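PDB 4O4A: lipoprotein, putative from Bacillus anthracis, which is of unknown molecular function, contains a DUF6843 domain and may be a membrane-anchored lipoprotein. Local coordinates for residues Trp117-Ala122 with Arg160-Tyr165; Asp41-Tyr46 with Arg155-Arg160. All blocks are in the same frame, centred on the assembly; numbering follows the deposited sequence.

Interaction 1: Trp117-Ala122 with Arg160-Tyr165; sequences WEFPFA and RIQERY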
loop_
_atom_site.group_PDB
_atom_site.type_symbol
_atom_site.label_atom_id
_atom_site.label_comp_id
_atom_site.label_asym_id
_atom_site.label_seq_id
_atom_site.Cartn_x
_atom_site.Cartn_y
_atom_site.Cartn_z
ATOM N N TRP B 117 24.665 1.767 29.400
ATOM C CA TRP B 117 24.076 3.082 29.645
ATOM C C TRP B 117 22.565 3.058 29.412
ATOM O O TRP B 117 22.100 2.587 28.375
ATOM C CB TRP B 117 24.730 4.117 28.729
ATOM C CG TRP B 117 24.418 5.522 29.097
ATOM C CD1 TRP B 117 23.314 6.250 28.728
ATOM C CD2 TRP B 117 25.228 6.393 29.894
ATOM N NE1 TRP B 117 23.393 7.516 29.254
ATOM C CE2 TRP B 117 24.555 7.631 29.974
ATOM C CE3 TRP B 117 26.456 6.250 30.550
ATOM C CZ2 TRP B 117 25.070 8.718 30.680
ATOM C CZ3 TRP B 117 26.966 7.334 31.254
ATOM C CH2 TRP B 117 26.271 8.552 31.312
ATOM N N GLU B 118 21.808 3.583 30.373
ATOM C CA GLU B 118 20.348 3.598 30.283
ATOM C C GLU B 118 19.798 4.944 29.863
ATOM O O GLU B 118 20.181 5.969 30.402
ATOM C CB GLU B 118 19.736 3.221 31.617
ATOM C CG GLU B 118 20.177 1.859 32.106
ATOM C CD GLU B 118 19.526 1.468 33.410
ATOM O OE1 GLU B 118 20.194 0.776 34.208
ATOM O OE2 GLU B 118 18.368 1.869 33.648
ATOM N N PHE B 119 18.907 4.921 28.879
ATOM C CA PHE B 119 18.257 6.115 28.389
ATOM C C PHE B 119 16.778 5.992 28.644
ATOM O O PHE B 119 16.097 5.239 27.951
ATOM C CB PHE B 119 18.426 6.300 26.871
ATOM C CG PHE B 119 19.851 6.414 26.408
ATOM C CD1 PHE B 119 20.536 7.614 26.496
ATOM C CD2 PHE B 119 20.483 5.328 25.826
ATOM C CE1 PHE B 119 21.838 7.719 26.043
ATOM C CE2 PHE B 119 21.781 5.425 25.365
ATOM C CZ PHE B 119 22.459 6.623 25.468
ATOM N N PRO B 120 16.267 6.709 29.645
ATOM C CA PRO B 120 14.822 6.680 29.805
ATOM C C PRO B 120 14.200 7.428 28.642
ATOM O O PRO B 120 14.800 8.380 28.137
ATOM C CB PRO B 120 14.576 7.443 31.122
ATOM C CG PRO B 120 15.909 7.675 31.731
ATOM C CD PRO B 120 16.929 7.559 30.639
ATOM N N PHE B 121 13.002 7.038 28.229
ATOM C CA PHE B 121 12.333 7.741 27.130
ATOM C C PHE B 121 10.835 7.834 27.314
ATOM O O PHE B 121 10.238 7.134 28.144
ATOM C CB PHE B 121 12.595 7.030 25.818
ATOM C CG PHE B 121 12.087 5.616 25.793
ATOM C CD1 PHE B 121 10.767 5.352 25.517
ATOM C CD2 PHE B 121 12.939 4.551 26.049
ATOM C CE1 PHE B 121 10.298 4.055 25.498
ATOM C CE2 PHE B 121 12.475 3.252 26.032
ATOM C CZ PHE B 121 11.151 3.006 25.759
ATOM N N ALA B 122 10.229 8.697 26.506
ATOM C CA ALA B 122 8.807 8.883 26.531
ATOM C C ALA B 122 8.280 8.991 25.121
ATOM O O ALA B 122 8.872 9.655 24.267
ATOM C CB ALA B 122 8.455 10.130 27.319
ATOM N N ARG B 160 20.927 7.972 15.688
ATOM C CA ARG B 160 21.430 9.349 15.602
ATOM C C ARG B 160 22.106 9.734 16.898
ATOM O O ARG B 160 23.116 10.430 16.882
ATOM C CB ARG B 160 20.365 10.413 15.216
ATOM C CG ARG B 160 20.012 10.417 13.734
ATOM C CD ARG B 160 19.249 11.680 13.277
ATOM N NE ARG B 160 18.166 12.135 14.176
ATOM C CZ ARG B 160 16.930 11.620 14.211
ATOM N NH1 ARG B 160 16.025 12.127 15.048
ATOM N NH2 ARG B 160 16.590 10.593 13.426
ATOM N N ILE B 161 21.553 9.273 18.016
ATOM C CA ILE B 161 22.125 9.551 19.330
ATOM C C ILE B 161 23.495 8.904 19.489
ATOM O O ILE B 161 24.474 9.576 19.797
ATOM C CB ILE B 161 21.197 9.072 20.464
ATOM C CG1 ILE B 161 19.980 9.999 20.565
ATOM C CG2 ILE B 161 21.933 9.077 21.797
ATOM C CD1 ILE B 161 18.947 9.562 21.578
ATOM N N GLN B 162 23.560 7.599 19.277
ATOM C CA GLN B 162 24.819 6.880 19.395
ATOM C C GLN B 162 25.905 7.473 18.492
ATOM O O GLN B 162 27.042 7.667 18.917
ATOM C CB GLN B 162 24.576 5.387 19.154
ATOM C CG GLN B 162 23.948 4.695 20.369
ATOM C CD GLN B 162 24.960 4.006 21.282
ATOM O OE1 GLN B 162 25.983 3.490 20.826
ATOM N NE2 GLN B 162 24.646 3.940 22.567
ATOM N N GLU B 163 25.528 7.821 17.276
ATOM C CA GLU B 163 26.441 8.369 16.295
ATOM C C GLU B 163 26.907 9.800 16.641
ATOM O O GLU B 163 28.094 10.034 16.784
ATOM C CB GLU B 163 25.746 8.189 14.928
ATOM C CG GLU B 163 26.351 8.713 13.625
ATOM C CD GLU B 163 25.586 8.211 12.388
ATOM O OE1 GLU B 163 24.623 7.428 12.540
ATOM O OE2 GLU B 163 25.948 8.591 11.250
ATOM N N ARG B 164 25.984 10.726 16.860
ATOM C CA ARG B 164 26.333 12.118 17.173
ATOM C C ARG B 164 26.905 12.323 18.571
ATOM O O ARG B 164 27.933 12.980 18.734
ATOM C CB ARG B 164 25.096 13.027 17.000
ATOM C CG ARG B 164 25.408 14.528 16.957
ATOM C CD ARG B 164 25.818 15.141 18.287
ATOM N NE ARG B 164 26.205 16.543 18.155
ATOM C CZ ARG B 164 25.366 17.577 18.099
ATOM N NH1 ARG B 164 24.046 17.397 18.124
ATOM N NH2 ARG B 164 25.853 18.809 17.989
ATOM N N TYR B 165 26.269 11.755 19.585
ATOM C CA TYR B 165 26.695 12.028 20.954
ATOM C C TYR B 165 27.746 11.066 21.487
ATOM O O TYR B 165 28.344 11.354 22.521
ATOM C CB TYR B 165 25.472 12.160 21.895
ATOM C CG TYR B 165 24.583 13.347 21.574
ATOM C CD1 TYR B 165 23.390 13.188 20.864
ATOM C CD2 TYR B 165 24.938 14.629 21.974
ATOM C CE1 TYR B 165 22.575 14.273 20.576
ATOM C CE2 TYR B 165 24.132 15.715 21.689
ATOM C CZ TYR B 165 22.955 15.533 20.992
ATOM O OH TYR B 165 22.175 16.625 20.713
#

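Interaction 2: Asp41-Tyr46 with Arg155-Arg160; sequences DLIVVY and RDLMQR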
loop_
_atom_site.group_PDB
_atom_site.type_symbol
_atom_site.label_atom_id
_atom_site.label_comp_id
_atom_site.label_asym_id
_atom_site.label_seq_id
_atom_site.Cartn_x
_atom_site.Cartn_y
_atom_site.Cartn_z
ATOM N N ASP B 41 4.019 11.377 15.908
ATOM C CA ASP B 41 4.719 10.806 17.035
ATOM C C ASP B 41 5.768 11.726 17.595
ATOM O O ASP B 41 6.429 12.423 16.852
ATOM C CB ASP B 41 5.377 9.518 16.597
ATOM C CG ASP B 41 4.378 8.516 16.074
ATOM O OD1 ASP B 41 3.405 8.218 16.798
ATOM O OD2 ASP B 41 4.562 8.025 14.942
ATOM N N LEU B 42 5.910 11.711 18.921
ATOM C CA LEU B 42 6.882 12.527 19.620
ATOM C C LEU B 42 7.712 11.643 20.537
ATOM O O LEU B 42 7.193 10.724 21.189
ATOM C CB LEU B 42 6.194 13.592 20.461
ATOM C CG LEU B 42 5.407 14.637 19.699
ATOM C CD1 LEU B 42 4.588 15.477 20.659
ATOM C CD2 LEU B 42 6.326 15.513 18.883
ATOM N N ILE B 43 9.000 11.929 20.596
ATOM C CA ILE B 43 9.880 11.169 21.440
ATOM C C ILE B 43 10.813 12.081 22.214
ATOM O O ILE B 43 11.393 13.017 21.667
ATOM C CB ILE B 43 10.718 10.178 20.625
ATOM C CG1 ILE B 43 9.811 9.238 19.824
ATOM C CG2 ILE B 43 11.619 9.385 21.547
ATOM C CD1 ILE B 43 10.535 8.211 18.972
ATOM N N VAL B 44 10.935 11.792 23.505
ATOM C CA VAL B 44 11.841 12.512 24.375
ATOM C C VAL B 44 12.782 11.478 24.930
ATOM O O VAL B 44 12.334 10.438 25.427
ATOM C CB VAL B 44 11.120 13.168 25.554
ATOM C CG1 VAL B 44 12.120 13.943 26.398
ATOM C CG2 VAL B 44 10.035 14.104 25.064
ATOM N N VAL B 45 14.076 11.720 24.831
ATOM C CA VAL B 45 15.047 10.768 25.362
ATOM C C VAL B 45 15.885 11.477 26.394
ATOM O O VAL B 45 16.438 12.541 26.129
ATOM C CB VAL B 45 15.950 10.191 24.281
ATOM C CG1 VAL B 45 16.912 9.174 24.893
ATOM C CG2 VAL B 45 15.119 9.539 23.193
ATOM N N TYR B 46 15.971 10.879 27.572
ATOM C CA TYR B 46 16.698 11.471 28.679
ATOM C C TYR B 46 18.052 10.820 28.918
ATOM O O TYR B 46 18.402 9.798 28.313
ATOM C CB TYR B 46 15.863 11.338 29.958
ATOM C CG TYR B 46 14.571 12.132 29.950
ATOM C CD1 TYR B 46 13.442 11.644 29.318
ATOM C CD2 TYR B 46 14.484 13.353 30.604
ATOM C CE1 TYR B 46 12.263 12.366 29.313
ATOM C CE2 TYR B 46 13.315 14.082 30.612
ATOM C CZ TYR B 46 12.205 13.580 29.960
ATOM O OH TYR B 46 11.030 14.294 29.985
ATOM N N ARG B 155 13.944 3.808 16.594
ATOM C CA ARG B 155 15.059 3.053 16.092
ATOM C C ARG B 155 16.063 4.012 15.479
ATOM O O ARG B 155 17.238 3.956 15.804
ATOM C CB ARG B 155 14.567 2.072 15.037
ATOM C CG ARG B 155 15.581 1.026 14.680
ATOM C CD ARG B 155 15.040 -0.005 13.666
ATOM N NE ARG B 155 13.680 -0.376 13.961
ATOM C CZ ARG B 155 12.637 -0.268 13.138
ATOM N NH1 ARG B 155 12.762 0.121 11.871
ATOM N NH2 ARG B 155 11.450 -0.644 13.578
ATOM N N ASP B 156 15.583 4.914 14.622
ATOM C CA ASP B 156 16.442 5.881 13.947
ATOM C C ASP B 156 17.018 6.905 14.900
ATOM O O ASP B 156 18.171 7.298 14.764
ATOM C CB ASP B 156 15.685 6.596 12.827
ATOM C CG ASP B 156 15.226 5.646 11.719
ATOM O OD1 ASP B 156 15.832 4.561 11.549
ATOM O OD2 ASP B 156 14.261 5.989 11.001
ATOM N N LEU B 157 16.231 7.327 15.874
ATOM C CA LEU B 157 16.689 8.328 16.829
ATOM C C LEU B 157 17.823 7.799 17.683
ATOM O O LEU B 157 18.774 8.521 17.964
ATOM C CB LEU B 157 15.543 8.786 17.727
ATOM C CG LEU B 157 15.923 9.782 18.827
ATOM C CD1 LEU B 157 16.587 11.028 18.255
ATOM C CD2 LEU B 157 14.717 10.158 19.662
HETATM N N MSE B 158 17.725 6.543 18.106
HETATM C CA MSE B 158 18.776 5.944 18.922
HETATM C C MSE B 158 20.062 5.894 18.157
HETATM O O MSE B 158 21.134 6.134 18.716
HETATM C CB MSE B 158 18.364 4.565 19.373
HETATM C CG MSE B 158 17.313 4.695 20.462
HETATM SE SE MSE B 158 17.878 5.663 22.082
HETATM C CE MSE B 158 19.531 4.654 22.375
ATOM N N GLN B 159 19.973 5.606 16.868
ATOM C CA GLN B 159 21.149 5.562 16.046
ATOM C C GLN B 159 21.755 6.956 15.944
ATOM O O GLN B 159 22.967 7.097 16.078
ATOM C CB GLN B 159 20.820 5.011 14.665
ATOM C CG GLN B 159 22.030 4.856 13.769
ATOM C CD GLN B 159 21.695 4.076 12.538
ATOM O OE1 GLN B 159 22.374 3.095 12.187
ATOM N NE2 GLN B 159 20.613 4.463 11.897
ATOM N N ARG B 160 20.927 7.972 15.688
ATOM C CA ARG B 160 21.430 9.349 15.602
ATOM C C ARG B 160 22.106 9.734 16.898
ATOM O O ARG B 160 23.116 10.430 16.882
ATOM C CB ARG B 160 20.365 10.413 15.216
ATOM C CG ARG B 160 20.012 10.417 13.734
ATOM C CD ARG B 160 19.249 11.680 13.277
ATOM N NE ARG B 160 18.166 12.135 14.176
ATOM C CZ ARG B 160 16.930 11.620 14.211
ATOM N NH1 ARG B 160 16.025 12.127 15.048
ATOM N NH2 ARG B 160 16.590 10.593 13.426
#

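Interaction 1: Trp117-Ala122 with Arg160-Tyr165
The first torsion of Phe119 (chi1 -60°) sets CG opposite its own carbonyl carbon and swings the ring off strand 117-126 toward the helix, where Ile161 and Gln162 meet its far end. Gln162 is bent at its second torsion (chi2 -96°), which turns the amide toward the strand although its CB does not aim there. The amide nitrogen thus comes to the rim of the phenyl ring, near the ring plane, with Gln162 NE2 4.3 Å from Phe119 CE2. This is van der Waals contact at the ring edge rather than an amide placed over the aromatic face. Beside it, Ile161 offers its short branch: CG2 approaches obliquely and lies 4.4 Å from Phe119 CZ. The approach is therefore loose, one buried ring resting against two consecutive helix residues. From within the strand, Trp117 CD1 sits over one face of the Phe119 ring, offset toward its rim, while Trp117 NE1 is hydrogen-bonded to Asn47 O. Selenomethionine Met158 and Met166 of helix 149-166 also touch the Phe119 side chain, whose strand lies between strands 40-45 and 104-114 of the four-stranded sheet that the helix covers.

Interaction 2: Asp41-Tyr46 with Arg155-Arg160
Leu157 packs against Ile43 and Val45 in a helix-on-sheet layer, with helix 149-166 lying against one face of a mixed four-stranded sheet. Ile43 and Val45 are two residues apart on strand 40-45, so both direct CB to the helix, while Val44 between them turns to the other face and touches Phe65. The close part of the contact is wholly aliphatic and depends on a single methyl of the helix. With CG of Leu157 anti to its backbone N (chi1 177°), the side chain reaches over to the strand and presents CD2 to both neighbours. Leu157 CD2 is 3.6 Å from Val45 CG2 and 3.7 Å from Ile43 CG2; in both pairs the side chains run antiparallel past each other rather than meeting end to end. The pairing is looser at Met158, a selenomethionine, whose side chain approaches the strand only to 4.6 Å, between its SE and Val45 CG2.

Toward solvent and along the helix flank the residues are charged or polar. Asp156, Gln159 and Arg160 make no contact with 41-46, and Gln159 is poorly ordered. Arg160 reaches beside strand 70-72 and forms a salt bridge with Asp68, and Arg155 forms one with Glu147, the latter arginine also packing on Glu57 of the second subunit. The guanidinium of Arg160 folds back along its own helix, and Leu157 CA lies above one of its faces, offset toward the rim. Back in the buried part, the methyls that flank Leu157 CD2 are themselves close: Ile43 CG2 and Val45 CG2 lie 3.9 Å apart.

In the fold
After strand 30-35 of the five-stranded sheet the chain forms strand 40-45, and it passes through both sheets before strand 117-126 comes to lie antiparallel beside 40-45. Helix 149-166 then returns across both. Interaction 2 closes a loop of 108 residues, interaction 1 one of 37, and the two cross, because 117-122 falls between 41-46 and 155-160 while 160-165 follows them. Arg160 belongs to both helical segments. The strands are joined directly by backbone hydrogen bonds, Tyr46 with Pro120 and Val44 with Ala122. Together the two contacts join successive turns of helix 149-166 to adjacent strands of the four-stranded sheet. The Cys103-Cys131 disulfide links the chain before strand 104-114 to the chain after strand 117-126.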